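Local coordinates for protein type-2 restriction enzyme AgeI (PDB 5DWA) that recognises the double-stranded sequence 5'-ACCGGT-3' and cleaves it after its 5' A, dimerizing to cut DNA, at residues Met130-Asp142 with Asp177-Leu190. Numbering follows the deposited sequence. Where two conformers were deposited one is given.
With nucleotides of chain C.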
loop_
_atom_site.group_PDB
_atom_site.type_symbol
_atom_site.label_atom_id
_atom_site.label_comp_id
_atom_site.label_asym_id
_atom_site.label_seq_id
_atom_site.Cartn_x
_atom_site.Cartn_y
_atom_site.Cartn_z
ATOM N N MET A 130 -6.756 19.424 -15.162
ATOM C CA MET A 130 -5.317 19.187 -15.253
ATOM C C MET A 130 -4.893 18.673 -16.616
ATOM O O MET A 130 -3.729 18.797 -16.999
ATOM C CB MET A 130 -4.867 18.174 -14.198
ATOM C CG MET A 130 -4.674 18.735 -12.819
ATOM S SD MET A 130 -4.019 17.456 -11.738
ATOM C CE MET A 130 -4.250 18.240 -10.147
ATOM N N GLY A 131 -5.834 18.059 -17.327
ATOM C CA GLY A 131 -5.547 17.451 -18.610
ATOM C C GLY A 131 -4.967 16.058 -18.476
ATOM O O GLY A 131 -4.262 15.600 -19.370
ATOM N N VAL A 132 -5.255 15.385 -17.362
ATOM C CA VAL A 132 -4.714 14.044 -17.124
ATOM C C VAL A 132 -5.780 12.991 -16.820
ATOM O O VAL A 132 -5.458 11.868 -16.429
ATOM C CB VAL A 132 -3.677 14.027 -15.955
ATOM C CG1 VAL A 132 -2.471 14.897 -16.281
ATOM C CG2 VAL A 132 -4.313 14.441 -14.631
ATOM N N ALA A 133 -7.048 13.329 -17.009
ATOM C CA ALA A 133 -8.121 12.385 -16.718
ATOM C C ALA A 133 -8.035 11.154 -17.607
ATOM O O ALA A 133 -7.696 11.267 -18.782
ATOM C CB ALA A 133 -9.473 13.057 -16.892
ATOM N N ASP A 134 -8.343 9.993 -17.026
ATOM C CA ASP A 134 -8.373 8.703 -17.726
ATOM C C ASP A 134 -7.022 8.210 -18.231
ATOM O O ASP A 134 -6.957 7.344 -19.097
ATOM C CB ASP A 134 -9.358 8.768 -18.897
ATOM C CG ASP A 134 -10.744 9.117 -18.441
ATOM O OD1 ASP A 134 -11.332 8.301 -17.697
ATOM O OD2 ASP A 134 -11.235 10.204 -18.805
ATOM N N ARG A 135 -5.942 8.750 -17.688
ATOM C CA ARG A 135 -4.628 8.173 -17.949
ATOM C C ARG A 135 -4.286 7.185 -16.847
ATOM O O ARG A 135 -4.636 7.398 -15.689
ATOM C CB ARG A 135 -3.571 9.265 -18.046
ATOM C CG ARG A 135 -3.839 10.240 -19.172
ATOM C CD ARG A 135 -2.794 11.325 -19.219
ATOM N NE ARG A 135 -3.168 12.385 -20.144
ATOM C CZ ARG A 135 -2.308 13.043 -20.912
ATOM N NH1 ARG A 135 -1.019 12.736 -20.874
ATOM N NH2 ARG A 135 -2.737 14.001 -21.722
ATOM N N VAL A 136 -3.611 6.101 -17.216
ATOM C CA VAL A 136 -3.290 5.031 -16.277
ATOM C C VAL A 136 -2.449 5.536 -15.105
ATOM O O VAL A 136 -1.316 5.975 -15.298
ATOM C CB VAL A 136 -2.540 3.886 -16.983
ATOM C CG1 VAL A 136 -2.256 2.755 -16.007
ATOM C CG2 VAL A 136 -3.350 3.382 -18.168
ATOM N N GLY A 137 -3.027 5.488 -13.906
ATOM C CA GLY A 137 -2.352 5.886 -12.680
ATOM C C GLY A 137 -2.525 7.338 -12.240
ATOM O O GLY A 137 -2.097 7.709 -11.142
ATOM N N SER A 138 -3.171 8.152 -13.072
ATOM C CA SER A 138 -3.237 9.596 -12.824
ATOM C C SER A 138 -4.054 10.001 -11.590
ATOM O O SER A 138 -3.921 11.123 -11.105
ATOM C CB SER A 138 -3.798 10.313 -14.057
ATOM O OG SER A 138 -5.159 9.982 -14.262
ATOM N N ARG A 139 -4.884 9.104 -11.069
ATOM C CA ARG A 139 -5.702 9.436 -9.899
ATOM C C ARG A 139 -4.897 9.658 -8.622
ATOM O O ARG A 139 -5.392 10.275 -7.674
ATOM C CB ARG A 139 -6.739 8.341 -9.639
ATOM C CG ARG A 139 -7.690 8.104 -10.800
ATOM C CD ARG A 139 -9.053 7.628 -10.316
ATOM N NE ARG A 139 -10.097 8.627 -10.535
ATOM C CZ ARG A 139 -10.835 9.165 -9.568
ATOM N NH1 ARG A 139 -10.655 8.800 -8.307
ATOM N NH2 ARG A 139 -11.763 10.061 -9.862
ATOM N N LYS A 140 -3.663 9.165 -8.595
ATOM C CA LYS A 140 -2.849 9.255 -7.377
ATOM C C LYS A 140 -2.192 10.626 -7.266
ATOM O O LYS A 140 -0.981 10.789 -7.477
ATOM C CB LYS A 140 -1.793 8.139 -7.331
ATOM C CG LYS A 140 -0.998 8.041 -6.022
ATOM C CD LYS A 140 -1.896 7.962 -4.783
ATOM C CE LYS A 140 -1.115 7.390 -3.588
ATOM N NZ LYS A 140 -1.811 7.605 -2.291
ATOM N N VAL A 141 -3.024 11.615 -6.952
ATOM C CA VAL A 141 -2.579 12.962 -6.614
ATOM C C VAL A 141 -3.604 13.481 -5.620
ATOM O O VAL A 141 -4.786 13.154 -5.731
ATOM C CB VAL A 141 -2.446 13.859 -7.865
ATOM C CG1 VAL A 141 -3.780 14.025 -8.574
ATOM C CG2 VAL A 141 -1.838 15.201 -7.498
ATOM N N ASP A 142 -3.164 14.256 -4.634
ATOM C CA ASP A 142 -4.005 14.511 -3.464
ATOM C C ASP A 142 -4.572 15.920 -3.338
ATOM O O ASP A 142 -5.730 16.089 -2.976
ATOM C CB ASP A 142 -3.202 14.161 -2.209
ATOM C CG ASP A 142 -2.626 12.769 -2.282
ATOM O OD1 ASP A 142 -3.402 11.835 -2.567
ATOM O OD2 ASP A 142 -1.406 12.614 -2.099
ATOM N N ASP A 177 3.550 4.474 -5.715
ATOM C CA ASP A 177 2.190 4.625 -6.254
ATOM C C ASP A 177 2.027 5.970 -6.952
ATOM O O ASP A 177 1.241 6.101 -7.890
ATOM C CB ASP A 177 1.112 4.528 -5.160
ATOM C CG ASP A 177 1.099 3.197 -4.439
ATOM O OD1 ASP A 177 1.892 2.299 -4.790
ATOM O OD2 ASP A 177 0.276 3.052 -3.507
ATOM N N ASP A 178 2.747 6.974 -6.459
ATOM C CA ASP A 178 2.636 8.338 -6.978
ATOM C C ASP A 178 3.490 8.594 -8.202
ATOM O O ASP A 178 3.262 9.555 -8.917
ATOM C CB ASP A 178 3.042 9.350 -5.909
ATOM C CG ASP A 178 2.117 9.341 -4.719
ATOM O OD1 ASP A 178 1.159 10.151 -4.715
ATOM O OD2 ASP A 178 2.353 8.528 -3.799
ATOM N N ILE A 179 4.490 7.756 -8.442
ATOM C CA ILE A 179 5.449 8.060 -9.498
ATOM C C ILE A 179 4.827 8.098 -10.906
ATOM O O ILE A 179 5.076 9.041 -11.650
ATOM C CB ILE A 179 6.628 7.065 -9.462
ATOM C CG1 ILE A 179 7.471 7.329 -8.219
ATOM C CG2 ILE A 179 7.483 7.188 -10.708
ATOM C CD1 ILE A 179 8.534 6.264 -7.966
ATOM N N PRO A 180 3.990 7.108 -11.270
ATOM C CA PRO A 180 3.433 7.245 -12.625
ATOM C C PRO A 180 2.551 8.486 -12.781
ATOM O O PRO A 180 2.669 9.170 -13.789
ATOM C CB PRO A 180 2.621 5.955 -12.800
ATOM C CG PRO A 180 3.285 4.973 -11.875
ATOM C CD PRO A 180 3.666 5.795 -10.679
ATOM N N ALA A 181 1.708 8.783 -11.796
ATOM C CA ALA A 181 0.905 10.004 -11.842
ATOM C C ALA A 181 1.799 11.229 -11.961
ATOM O O ALA A 181 1.527 12.137 -12.741
ATOM C CB ALA A 181 0.022 10.116 -10.605
ATOM N N SER A 182 2.875 11.248 -11.184
ATOM C CA SER A 182 3.756 12.400 -11.152
ATOM C C SER A 182 4.437 12.618 -12.496
ATOM O O SER A 182 4.530 13.748 -12.973
ATOM C CB SER A 182 4.800 12.241 -10.049
ATOM O OG SER A 182 5.589 13.410 -9.947
ATOM N N ARG A 183 4.921 11.540 -13.099
ATOM C CA ARG A 183 5.564 11.649 -14.397
ATOM C C ARG A 183 4.591 12.163 -15.448
ATOM O O ARG A 183 4.953 12.969 -16.304
ATOM C CB ARG A 183 6.132 10.299 -14.824
ATOM C CG ARG A 183 7.343 9.872 -14.038
ATOM C CD ARG A 183 7.847 8.528 -14.530
ATOM N NE ARG A 183 8.976 8.055 -13.739
ATOM C CZ ARG A 183 9.512 6.845 -13.860
ATOM N NH1 ARG A 183 9.022 5.988 -14.746
ATOM N NH2 ARG A 183 10.538 6.497 -13.101
ATOM N N ILE A 184 3.348 11.696 -15.374
ATOM C CA ILE A 184 2.319 12.139 -16.310
ATOM C C ILE A 184 2.058 13.635 -16.136
ATOM O O ILE A 184 2.013 14.389 -17.110
ATOM C CB ILE A 184 1.018 11.335 -16.118
ATOM C CG1 ILE A 184 1.207 9.909 -16.644
ATOM C CG2 ILE A 184 -0.153 12.004 -16.821
ATOM C CD1 ILE A 184 0.163 8.915 -16.148
ATOM N N MET A 185 1.900 14.068 -14.887
ATOM C CA MET A 185 1.701 15.480 -14.603
ATOM C C MET A 185 2.843 16.364 -15.109
ATOM O O MET A 185 2.601 17.390 -15.741
ATOM C CB MET A 185 1.518 15.689 -13.101
ATOM C CG MET A 185 0.245 15.077 -12.566
ATOM S SD MET A 185 0.178 15.042 -10.760
ATOM C CE MET A 185 0.238 16.798 -10.419
ATOM N N MET A 186 4.080 15.976 -14.826
ATOM C CA MET A 186 5.232 16.775 -15.226
ATOM C C MET A 186 5.328 16.812 -16.747
ATOM O O MET A 186 5.701 17.832 -17.323
ATOM C CB MET A 186 6.519 16.217 -14.597
ATOM C CG MET A 186 6.508 16.236 -13.064
ATOM S SD MET A 186 7.953 15.490 -12.291
ATOM C CE MET A 186 9.180 16.747 -12.625
ATOM N N GLY A 187 4.959 15.703 -17.386
ATOM C CA GLY A 187 4.933 15.634 -18.841
ATOM C C GLY A 187 3.927 16.592 -19.454
ATOM O O GLY A 187 4.094 17.030 -20.595
ATOM N N GLU A 188 2.876 16.914 -18.709
ATOM C CA GLU A 188 1.864 17.857 -19.177
ATOM C C GLU A 188 2.123 19.261 -18.649
ATOM O O GLU A 188 1.222 20.103 -18.622
ATOM C CB GLU A 188 0.462 17.387 -18.773
ATOM C CG GLU A 188 0.073 16.026 -19.345
ATOM C CD GLU A 188 0.117 15.980 -20.867
ATOM O OE1 GLU A 188 -0.067 17.033 -21.513
ATOM O OE2 GLU A 188 0.333 14.882 -21.422
ATOM N N GLY A 189 3.359 19.511 -18.228
ATOM C CA GLY A 189 3.755 20.837 -17.791
ATOM C C GLY A 189 3.154 21.274 -16.470
ATOM O O GLY A 189 3.049 22.466 -16.199
ATOM N N LEU A 190 2.763 20.310 -15.642
ATOM C CA LEU A 190 2.223 20.631 -14.328
ATOM C C LEU A 190 3.274 20.466 -13.232
ATOM O O LEU A 190 4.163 19.621 -13.336
ATOM C CB LEU A 190 1.021 19.740 -14.017
ATOM C CG LEU A 190 -0.206 19.895 -14.918
ATOM C CD1 LEU A 190 -1.097 18.667 -14.817
ATOM C CD2 LEU A 190 -0.993 21.140 -14.537
ATOM P P DC C 5 -4.260 5.820 -1.433
ATOM O OP1 DC C 5 -4.286 7.005 -2.327
ATOM O OP2 DC C 5 -3.491 4.620 -1.822
ATOM O "O5'" DC C 5 -3.772 6.298 0.008
ATOM C "C5'" DC C 5 -4.390 7.409 0.634
ATOM C "C4'" DC C 5 -4.677 7.101 2.088
ATOM O "O4'" DC C 5 -5.692 6.094 2.163
ATOM C "C3'" DC C 5 -3.491 6.533 2.840
ATOM O "O3'" DC C 5 -2.768 7.604 3.400
ATOM C "C2'" DC C 5 -4.146 5.658 3.923
ATOM C "C1'" DC C 5 -5.528 5.324 3.342
ATOM N N1 DC C 5 -5.730 3.882 2.976
ATOM C C2 DC C 5 -6.677 3.114 3.664
ATOM O O2 DC C 5 -7.323 3.641 4.570
ATOM N N3 DC C 5 -6.866 1.818 3.312
ATOM C C4 DC C 5 -6.144 1.285 2.314
ATOM N N4 DC C 5 -6.366 0.006 1.997
ATOM C C5 DC C 5 -5.184 2.051 1.593
ATOM C C6 DC C 5 -5.005 3.326 1.951
HETATM O O HOH W 1 0.264 6.621 -10.316
HETATM O O HOH W 2 -0.033 10.311 -2.268
#
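Lys140 lies along Asp177 and Asp178 on its way to the phosphate of DC5 of chain C, a worked example of how one side chain can serve packing and binding at once. Its CB lies by the carbonyl of Asp177. With CG anti to the backbone N (chi1 -173°), the chain is led across the Asp178 carboxylate, CG coming 3.3 Å from Asp178 OD1. CD passes between that carboxylate and the nucleotide. CE lies nearest OP1 of DC5 (3.4 Å), then Asp178 OD2, with Asp177 CB a little farther, and NZ donates a hydrogen bond of 2.5 Å to the same OP1, with a weaker one to O5'. One water takes a weak bond from NZ and sits 2.7 Å from both Asp178 OD1 and Asp142 OD2. His166 also bonds Asp178 OD1, and Lys168 pairs with Asp178 OD2.

Further along the helix the methyl of Ala181 packs against the carbonyl oxygens of Gly137 and Lys140, beside a second water that ties Gly137 O to Asp177 O and Ala181 N. Apolar packing begins at Ile184, whose CG2 fills the angle between Val132 CG1 (3.7 Å) and Arg135 CD, while Val141 CG2 rests on Met185 SD. At the far end Arg135 NH1 meets Glu188 OE2 at 2.6 Å in a salt bridge, approaching from above a carboxylate turned 74° from the guanidinium plane. Glu188 CG lies over one face of that guanidinium and beside Val132 CG1. An alanine in place of Glu188 is likely to leave the Arg135 guanidinium without its countercharge and without cover on that face.

Thus charge and methyl packing join loop to helix in this PD-(D/E)XK nuclease, while Lys140 NZ, near Lys168 and beyond salt-bridge range of Asp178, is directed onto the DNA backbone.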